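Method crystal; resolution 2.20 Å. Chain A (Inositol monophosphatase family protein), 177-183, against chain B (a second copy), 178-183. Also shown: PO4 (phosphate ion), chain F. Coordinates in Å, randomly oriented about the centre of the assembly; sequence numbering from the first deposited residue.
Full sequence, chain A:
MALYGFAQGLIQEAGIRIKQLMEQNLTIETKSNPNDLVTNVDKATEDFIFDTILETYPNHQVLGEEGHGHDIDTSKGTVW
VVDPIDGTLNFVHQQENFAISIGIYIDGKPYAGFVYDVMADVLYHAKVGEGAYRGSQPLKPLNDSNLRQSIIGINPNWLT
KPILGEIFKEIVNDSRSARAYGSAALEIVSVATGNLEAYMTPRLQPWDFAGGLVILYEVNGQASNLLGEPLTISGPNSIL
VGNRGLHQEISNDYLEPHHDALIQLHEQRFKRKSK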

# COMPACT_ATOMS: atom_id res chain seq x y z
N SER A 177 0.59 -6.58 -11.78
CA SER A 177 0.65 -5.21 -11.27
C SER A 177 1.67 -5.05 -10.15
O SER A 177 2.37 -6.00 -9.76
CB SER A 177 -0.74 -4.70 -10.81
OG SER A 177 -0.66 -3.32 -10.47
N ALA A 178 1.80 -3.78 -9.68
CA ALA A 178 2.76 -3.45 -8.64
C ALA A 178 2.15 -2.58 -7.54
O ALA A 178 1.30 -1.72 -7.81
CB ALA A 178 3.97 -2.75 -9.25
N ARG A 179 2.71 -2.75 -6.35
CA ARG A 179 2.28 -2.16 -5.10
C ARG A 179 3.51 -1.68 -4.33
O ARG A 179 4.61 -2.13 -4.60
CB ARG A 179 1.54 -3.21 -4.24
CG ARG A 179 0.35 -3.87 -4.90
CD ARG A 179 -0.82 -2.88 -5.04
NE ARG A 179 -2.00 -3.50 -5.63
CZ ARG A 179 -2.28 -3.56 -6.93
NH1 ARG A 179 -1.48 -3.01 -7.86
NH2 ARG A 179 -3.41 -4.15 -7.30
N ALA A 180 3.32 -0.79 -3.36
CA ALA A 180 4.37 -0.35 -2.45
C ALA A 180 3.73 0.29 -1.24
O ALA A 180 2.93 1.23 -1.37
CB ALA A 180 5.30 0.67 -3.14
N TYR A 181 4.10 -0.20 -0.08
CA TYR A 181 3.41 0.10 1.17
C TYR A 181 4.25 0.86 2.14
O TYR A 181 3.74 1.46 3.07
CB TYR A 181 2.90 -1.20 1.80
CG TYR A 181 1.95 -2.01 0.89
CD1 TYR A 181 0.76 -1.46 0.41
CD2 TYR A 181 2.21 -3.33 0.58
CE1 TYR A 181 -0.12 -2.20 -0.39
CE2 TYR A 181 1.34 -4.08 -0.22
CZ TYR A 181 0.18 -3.50 -0.71
OH TYR A 181 -0.66 -4.26 -1.50
N GLY A 182 5.57 0.84 1.95
CA GLY A 182 6.47 1.75 2.66
C GLY A 182 7.01 1.20 3.97
O GLY A 182 7.68 1.94 4.68
N SER A 183 6.69 -0.06 4.31
CA SER A 183 7.30 -0.74 5.44
C SER A 183 7.88 -2.10 5.08
O SER A 183 7.16 -3.08 4.99
CB SER A 183 6.29 -0.96 6.53
OG SER A 183 6.88 -1.80 7.51
P PO4 F . -3.10 2.43 -8.74
O1 PO4 F . -4.45 2.06 -8.15
O2 PO4 F . -3.18 3.75 -9.50
O3 PO4 F . -2.65 1.37 -9.70
O4 PO4 F . -2.12 2.46 -7.61
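Chain B, residues 178-183: ARAYGS

Chain B meets chain A through a two-fold-like exchange between equivalent alanines. Ala A180 N donates to Ala B180 O at 3.0 Å, and Ala B180 N returns the bond to Ala A180 O, also at 3.0 Å; both are nearly linear. This closed pair is a single antiparallel bridge, with Ala A180 CA 5.0 Å from Ala B180 CA. The touching segments run 140° apart, so they are antiparallel but splayed. Within its own stretch, each arginine is held through NH1: Arg A179 NH1 donates a hydrogen bond to Ser A177 OG at 2.8 Å and to Ala A178 O at 3.1 Å, while Arg B179 NH1 donates a hydrogen bond to Ala B178 O at 2.9 Å. A water extends the contact, donating to Tyr A181 O at 2.7 Å and accepting from Tyr B181 OH at 3.1 Å.

Each alanine carbonyl also receives a CA-H...O contact: Arg A179 CA lies 3.3 Å from Ala B180 O, and Arg B179 CA lies 3.4 Å from Ala A180 O. The alanine CA-to-CB bonds point sideways from the bridge, and the nearest approach of a methyl is 4.0 Å, from Ala B180 CB to Ala A178 O.

In both chains phi and psi are extended through residue 180, then turn at Tyr A181 and Tyr B181, with phi positive at Gly A182 (91°) and Gly B182 (81°). Glycine suits this turn twice over. Its backbone angles favour it, and a CB would point toward the partner: on Gly B182 it would fall 2.2 Å from Arg A179 CZ, on Gly A182 2.3 Å from Arg B179 NE. Without one, each guanidinium lays a face over the opposing glycine, Arg A179 CZ to Gly B182 CA and Arg B179 CZ to Gly A182 CA both being 3.5 Å.

The tyrosines start away from the partner, yet their long side chains carry the rings back to meet edge to edge, Tyr A181 CD1 to Tyr B181 CD1 at 3.7 Å.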

# COMPACT_ATOMS: atom_id res chain seq x y z
N ALA B 178 7.02 7.46 -2.45
CA ALA B 178 5.87 7.03 -3.23
C ALA B 178 5.29 5.75 -2.69
O ALA B 178 5.99 4.98 -2.05
CB ALA B 178 6.24 6.87 -4.68
N ARG B 179 4.01 5.53 -2.97
CA ARG B 179 3.21 4.38 -2.52
C ARG B 179 2.24 4.03 -3.65
O ARG B 179 1.93 4.90 -4.49
CB ARG B 179 2.36 4.74 -1.31
CG ARG B 179 3.07 5.19 -0.04
CD ARG B 179 3.71 4.05 0.70
NE ARG B 179 4.43 4.56 1.88
CZ ARG B 179 5.66 5.10 1.89
NH1 ARG B 179 6.39 5.23 0.78
NH2 ARG B 179 6.17 5.52 3.05
N ALA B 180 1.73 2.78 -3.64
CA ALA B 180 0.72 2.30 -4.58
C ALA B 180 -0.11 1.18 -3.94
O ALA B 180 0.43 0.14 -3.55
CB ALA B 180 1.37 1.79 -5.86
N TYR B 181 -1.43 1.40 -3.84
CA TYR B 181 -2.38 0.48 -3.16
C TYR B 181 -3.28 -0.28 -4.12
O TYR B 181 -3.90 -1.24 -3.71
CB TYR B 181 -3.23 1.22 -2.12
CG TYR B 181 -2.41 2.04 -1.17
CD1 TYR B 181 -1.42 1.45 -0.41
CD2 TYR B 181 -2.61 3.37 -1.03
CE1 TYR B 181 -0.65 2.21 0.47
CE2 TYR B 181 -1.84 4.12 -0.15
CZ TYR B 181 -0.87 3.52 0.58
OH TYR B 181 -0.12 4.24 1.47
N GLY B 182 -3.38 0.16 -5.37
CA GLY B 182 -4.10 -0.62 -6.37
C GLY B 182 -5.62 -0.47 -6.37
O GLY B 182 -6.31 -1.29 -7.01
N SER B 183 -6.16 0.56 -5.70
CA SER B 183 -7.60 0.92 -5.78
C SER B 183 -7.71 2.41 -5.82
O SER B 183 -7.48 3.09 -4.82
CB SER B 183 -8.42 0.33 -4.59
OG SER B 183 -9.77 0.82 -4.54
O HOH W 1 1.24 2.44 3.56